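Local coordinates for protein LP04448p (Drosophila melanogaster, PDB 2QK2) that probably binds tubulin through this TOG domain, an array of HEAT repeats, and so acts at microtubule plus ends as a member of the XMAP215/Dis1 family, at residues 84-89 with 122-127; 160-165 with 200-205. All blocks are in the same frame, centred on the assembly; numbering follows the deposited sequence.

Contact 1. Residues 84-89 with 122-127; sequences LAKGLA and IDAIYA
Ala85 lies where helices 71-88 and 112-126 come closest in this region, and it faces two residues of the second helix. Its CB touches Ala124 CB at 3.8 Å. The same methyl also rests on Ile125 CG1. Ile125 leaves its backbone pointing away from helix 71-88, but chi1 of -66° sets CG1 beside its own backbone N and so brings that branch back to Ala85. Beyond this, Ile125 packs on Ala96, Cys99 and Leu103 of helix 93-105. One residue on, Lys86 lays its CG against Ala124 CB at 3.7 Å. The chain then bends at chi3 (58°), and its end leads away from the contact. The methyl of Ala124 thus meets both Ala85 CB and the aliphatic part of Lys86. The axes of 84-88 and 122-126 approach to 8.3 Å and run at 23°, close to parallel. This is side-by-side packing of HEAT-repeat helices, with two alanines meeting between them. A water bridges the two backbones, donating to Ala85 O and to Ala124 O, each at 2.8 Å. The direct contact is therefore purely apolar, and between these two segments the polar link runs through a water.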
loop_
_atom_site.group_PDB
_atom_site.type_symbol
_atom_site.label_atom_id
_atom_site.label_comp_id
_atom_site.label_asym_id
_atom_site.label_seq_id
_atom_site.Cartn_x
_atom_site.Cartn_y
_atom_site.Cartn_z
ATOM N N LEU A 84 10.939 5.750 2.264
ATOM C CA LEU A 84 10.705 6.895 3.131
ATOM C C LEU A 84 9.703 6.497 4.223
ATOM O O LEU A 84 9.908 6.783 5.408
ATOM C CB LEU A 84 10.158 8.073 2.315
ATOM C CG LEU A 84 9.803 9.359 3.075
ATOM C CD1 LEU A 84 11.055 9.948 3.725
ATOM C CD2 LEU A 84 9.181 10.363 2.106
ATOM N N ALA A 85 8.622 5.830 3.826
ATOM C CA ALA A 85 7.608 5.415 4.791
ATOM C C ALA A 85 8.189 4.416 5.795
ATOM O O ALA A 85 7.842 4.449 6.972
ATOM C CB ALA A 85 6.405 4.812 4.071
ATOM N N LYS A 86 9.077 3.540 5.331
ATOM C CA LYS A 86 9.711 2.559 6.210
ATOM C C LYS A 86 10.700 3.203 7.178
ATOM O O LYS A 86 10.805 2.793 8.331
ATOM C CB LYS A 86 10.487 1.516 5.410
ATOM C CG LYS A 86 9.656 0.506 4.660
ATOM C CD LYS A 86 10.552 -0.621 4.158
ATOM C CE LYS A 86 11.282 -1.285 5.326
ATOM N NZ LYS A 86 12.206 -2.377 4.905
ATOM N N GLY A 87 11.446 4.189 6.692
ATOM C CA GLY A 87 12.439 4.841 7.528
ATOM C C GLY A 87 11.862 5.738 8.600
ATOM O O GLY A 87 12.541 6.062 9.574
ATOM N N LEU A 88 10.609 6.135 8.415
ATOM C CA LEU A 88 9.914 7.013 9.349
ATOM C C LEU A 88 8.944 6.224 10.228
ATOM O O LEU A 88 8.516 6.702 11.280
ATOM C CB LEU A 88 9.136 8.080 8.567
ATOM C CG LEU A 88 9.602 9.545 8.505
ATOM C CD1 LEU A 88 11.074 9.683 8.812
ATOM C CD2 LEU A 88 9.277 10.097 7.127
ATOM N N ALA A 89 8.592 5.021 9.785
ATOM C CA ALA A 89 7.658 4.175 10.524
ATOM C C ALA A 89 6.417 4.991 10.886
ATOM O O ALA A 89 5.826 5.628 10.017
ATOM C CB ALA A 89 8.330 3.623 11.780
ATOM N N ILE A 122 2.520 1.362 -0.895
ATOM C CA ILE A 122 1.288 1.371 -0.124
ATOM C C ILE A 122 1.370 0.465 1.106
ATOM O O ILE A 122 0.762 0.763 2.137
ATOM C CB ILE A 122 0.050 1.021 -1.006
ATOM C CG1 ILE A 122 -1.225 1.464 -0.282
ATOM C CG2 ILE A 122 -0.006 -0.471 -1.306
ATOM C CD1 ILE A 122 -2.445 1.478 -1.163
ATOM N N ASP A 123 2.140 -0.619 1.017
ATOM C CA ASP A 123 2.289 -1.523 2.155
ATOM C C ASP A 123 3.071 -0.844 3.294
ATOM O O ASP A 123 2.687 -0.929 4.466
ATOM C CB ASP A 123 3.005 -2.816 1.734
ATOM C CG ASP A 123 2.108 -3.756 0.907
ATOM O OD1 ASP A 123 0.922 -3.433 0.678
ATOM O OD2 ASP A 123 2.598 -4.824 0.487
ATOM N N ALA A 124 4.166 -0.171 2.947
ATOM C CA ALA A 124 4.975 0.515 3.947
ATOM C C ALA A 124 4.154 1.631 4.585
ATOM O O ALA A 124 4.231 1.864 5.784
ATOM C CB ALA A 124 6.240 1.084 3.298
ATOM N N ILE A 125 3.348 2.307 3.778
ATOM C CA ILE A 125 2.520 3.391 4.276
ATOM C C ILE A 125 1.426 2.874 5.207
ATOM O O ILE A 125 1.103 3.510 6.218
ATOM C CB ILE A 125 1.905 4.180 3.102
ATOM C CG1 ILE A 125 3.030 4.888 2.334
ATOM C CG2 ILE A 125 0.875 5.186 3.616
ATOM C CD1 ILE A 125 2.557 5.739 1.179
ATOM N N TYR A 126 0.869 1.710 4.881
ATOM C CA TYR A 126 -0.179 1.122 5.713
ATOM C C TYR A 126 0.293 0.936 7.155
ATOM O O TYR A 126 -0.463 1.157 8.100
ATOM C CB TYR A 126 -0.615 -0.237 5.155
ATOM C CG TYR A 126 -1.631 -0.928 6.038
ATOM C CD1 TYR A 126 -2.916 -0.409 6.185
ATOM C CD2 TYR A 126 -1.290 -2.068 6.771
ATOM C CE1 TYR A 126 -3.842 -0.998 7.045
ATOM C CE2 TYR A 126 -2.212 -2.671 7.637
ATOM C CZ TYR A 126 -3.486 -2.125 7.769
ATOM O OH TYR A 126 -4.402 -2.682 8.640
ATOM N N ALA A 127 1.547 0.528 7.307
ATOM C CA ALA A 127 2.144 0.297 8.614
ATOM C C ALA A 127 2.059 1.515 9.534
ATOM O O ALA A 127 2.087 1.375 10.759
ATOM C CB ALA A 127 3.602 -0.130 8.444
HETATM O O HOH W 1 5.743 2.872 7.851
#

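Contact 2. Residues 160-165 with 200-205; sequences ALTRTQ and LGTLIK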
loop_
_atom_site.group_PDB
_atom_site.type_symbol
_atom_site.label_atom_id
_atom_site.label_comp_id
_atom_site.label_asym_id
_atom_site.label_seq_id
_atom_site.Cartn_x
_atom_site.Cartn_y
_atom_site.Cartn_z
ATOM N N ALA A 160 -2.441 -6.347 3.875
ATOM C CA ALA A 160 -2.626 -5.505 5.060
ATOM C C ALA A 160 -3.157 -6.314 6.255
ATOM O O ALA A 160 -2.659 -6.194 7.381
ATOM C CB ALA A 160 -3.592 -4.361 4.741
ATOM N N LEU A 161 -4.168 -7.140 5.999
ATOM C CA LEU A 161 -4.779 -7.952 7.045
ATOM C C LEU A 161 -3.798 -8.888 7.752
ATOM O O LEU A 161 -3.949 -9.154 8.948
ATOM C CB LEU A 161 -5.959 -8.747 6.468
ATOM C CG LEU A 161 -7.184 -7.900 6.099
ATOM C CD1 LEU A 161 -8.200 -8.745 5.331
ATOM C CD2 LEU A 161 -7.818 -7.330 7.365
ATOM N N THR A 162 -2.790 -9.374 7.033
ATOM C CA THR A 162 -1.807 -10.265 7.643
ATOM C C THR A 162 -0.966 -9.524 8.684
ATOM O O THR A 162 -0.228 -10.146 9.450
ATOM C CB THR A 162 -0.837 -10.864 6.603
ATOM O OG1 THR A 162 -0.045 -9.816 6.036
ATOM C CG2 THR A 162 -1.598 -11.584 5.498
ATOM N N ARG A 163 -1.073 -8.200 8.708
ATOM C CA ARG A 163 -0.312 -7.394 9.660
ATOM C C ARG A 163 -1.236 -6.475 10.440
ATOM O O ARG A 163 -0.864 -5.353 10.792
ATOM C CB ARG A 163 0.731 -6.552 8.924
ATOM C CG ARG A 163 1.736 -7.370 8.137
ATOM C CD ARG A 163 2.626 -6.477 7.294
ATOM N NE ARG A 163 3.409 -7.248 6.331
ATOM C CZ ARG A 163 4.422 -8.044 6.653
ATOM N NH1 ARG A 163 4.790 -8.173 7.924
ATOM N NH2 ARG A 163 5.062 -8.719 5.706
ATOM N N THR A 164 -2.445 -6.950 10.707
ATOM C CA THR A 164 -3.418 -6.153 11.431
ATOM C C THR A 164 -3.880 -6.839 12.712
ATOM O O THR A 164 -4.047 -8.053 12.751
ATOM C CB THR A 164 -4.643 -5.864 10.540
ATOM O OG1 THR A 164 -4.207 -5.251 9.320
ATOM C CG2 THR A 164 -5.614 -4.933 11.243
ATOM N N GLN A 165 -4.072 -6.051 13.766
ATOM C CA GLN A 165 -4.547 -6.581 15.035
ATOM C C GLN A 165 -6.048 -6.830 14.907
ATOM O O GLN A 165 -6.781 -5.989 14.382
ATOM C CB GLN A 165 -4.304 -5.577 16.167
ATOM C CG GLN A 165 -2.862 -5.463 16.628
ATOM C CD GLN A 165 -2.324 -6.779 17.151
ATOM O OE1 GLN A 165 -2.986 -7.465 17.930
ATOM N NE2 GLN A 165 -1.117 -7.135 16.730
ATOM N N LEU A 200 -10.777 -12.044 1.327
ATOM C CA LEU A 200 -11.823 -12.610 2.174
ATOM C C LEU A 200 -11.279 -13.759 3.023
ATOM O O LEU A 200 -11.581 -13.861 4.212
ATOM C CB LEU A 200 -12.987 -13.109 1.312
ATOM C CG LEU A 200 -14.288 -12.305 1.176
ATOM C CD1 LEU A 200 -14.238 -11.004 1.960
ATOM C CD2 LEU A 200 -14.556 -12.062 -0.289
ATOM N N GLY A 201 -10.477 -14.620 2.405
ATOM C CA GLY A 201 -9.910 -15.743 3.130
ATOM C C GLY A 201 -8.977 -15.273 4.229
ATOM O O GLY A 201 -8.946 -15.837 5.328
ATOM N N THR A 202 -8.208 -14.228 3.941
ATOM C CA THR A 202 -7.279 -13.700 4.929
ATOM C C THR A 202 -8.084 -13.087 6.067
ATOM O O THR A 202 -7.722 -13.215 7.237
ATOM C CB THR A 202 -6.345 -12.640 4.298
ATOM O OG1 THR A 202 -5.701 -13.207 3.149
ATOM C CG2 THR A 202 -5.279 -12.202 5.297
ATOM N N LEU A 203 -9.190 -12.433 5.722
ATOM C CA LEU A 203 -10.047 -11.818 6.723
ATOM C C LEU A 203 -10.585 -12.864 7.698
ATOM O O LEU A 203 -10.672 -12.608 8.898
ATOM C CB LEU A 203 -11.217 -11.095 6.058
ATOM C CG LEU A 203 -12.185 -10.398 7.019
ATOM C CD1 LEU A 203 -11.442 -9.307 7.792
ATOM C CD2 LEU A 203 -13.346 -9.797 6.238
ATOM N N ILE A 204 -10.954 -14.035 7.181
ATOM C CA ILE A 204 -11.473 -15.109 8.027
ATOM C C ILE A 204 -10.342 -15.650 8.904
ATOM O O ILE A 204 -10.537 -15.937 10.092
ATOM C CB ILE A 204 -12.053 -16.280 7.185
ATOM C CG1 ILE A 204 -13.225 -15.790 6.328
ATOM C CG2 ILE A 204 -12.522 -17.395 8.108
ATOM C CD1 ILE A 204 -13.836 -16.881 5.459
ATOM N N LYS A 205 -9.162 -15.788 8.306
ATOM C CA LYS A 205 -7.983 -16.259 9.024
ATOM C C LYS A 205 -7.725 -15.375 10.245
ATOM O O LYS A 205 -7.402 -15.868 11.323
ATOM C CB LYS A 205 -6.755 -16.211 8.113
ATOM C CG LYS A 205 -6.011 -17.527 7.993
ATOM C CD LYS A 205 -5.418 -17.970 9.317
ATOM C CE LYS A 205 -5.068 -19.458 9.284
ATOM N NZ LYS A 205 -4.328 -19.871 8.048
#
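Leu161 and Thr202 bury the most surface here, with Leu203 next. Leu161 lies on helix 147-161 and points at helix 190-207. Its CB meets Thr202 CG2 at 3.7 Å. Further out, its CD1 lies over the backbone of Leu203, 3.8 Å from Leu203 N, and also reaches Leu203 CB. The two leucine side chains cross at a slant, and Leu203 CD1 comes near both methyls of Leu161.

Thr202 turns its methyl, not its hydroxyl, to the contact. With chi1 at -54°, CG2 is anti to the backbone N and OG1 sits beside that N. OG1 bonds back to Glu198 O, one turn earlier in its own helix. The methyl then serves two partners, because Thr162 CG2 also touches Thr202 CG2 at 3.7 Å. Thr162 reaches the same result from another torsion (chi1 65°): its OG1 is hydrogen-bonded to Arg159 O, and its methyl faces the contact. Both buried hydroxyls are thus satisfied by carbonyls a few residues earlier in the chain, just before their segments.

Such apolar packing between successive antiparallel helix pairs builds the HEAT-repeat array of a TOG domain. Leu203 also packs on Leu174 and Thr178 of helix 171-185, while Thr202 touches Ala234 in the C-terminal part of the chain.

From Ala160 to Thr164 the backbone is held by two bonds to one carbonyl. Thr164 OG1 donates to Ala160 O at 2.7 Å, from well above the carbonyl plane. Arg163 N reaches Ala160 O at 2.9 Å from the opposite face of the plane.

In the fold
The two contacts follow one another along the chain: contact 1 closes before contact 2 opens. Their centres are about 19 Å apart. Contact 1 joins helices 71-88 and 112-126, and contact 2 joins helices 147-161 and 190-207, so they share no helix. They still touch. Tyr126 OH, in contact 1, lies 2.7 Å from Thr164 OG1, in contact 2, a probable hydrogen bond. The tyrosine ring also packs by Ala160. Contact 1 lies nearer the middle of the chain, contact 2 further toward the C-terminal end. Together they involve four helices of one TOG domain that alternate with others along the chain, consistent with a continuous, all-helical scaffold for binding tubulin.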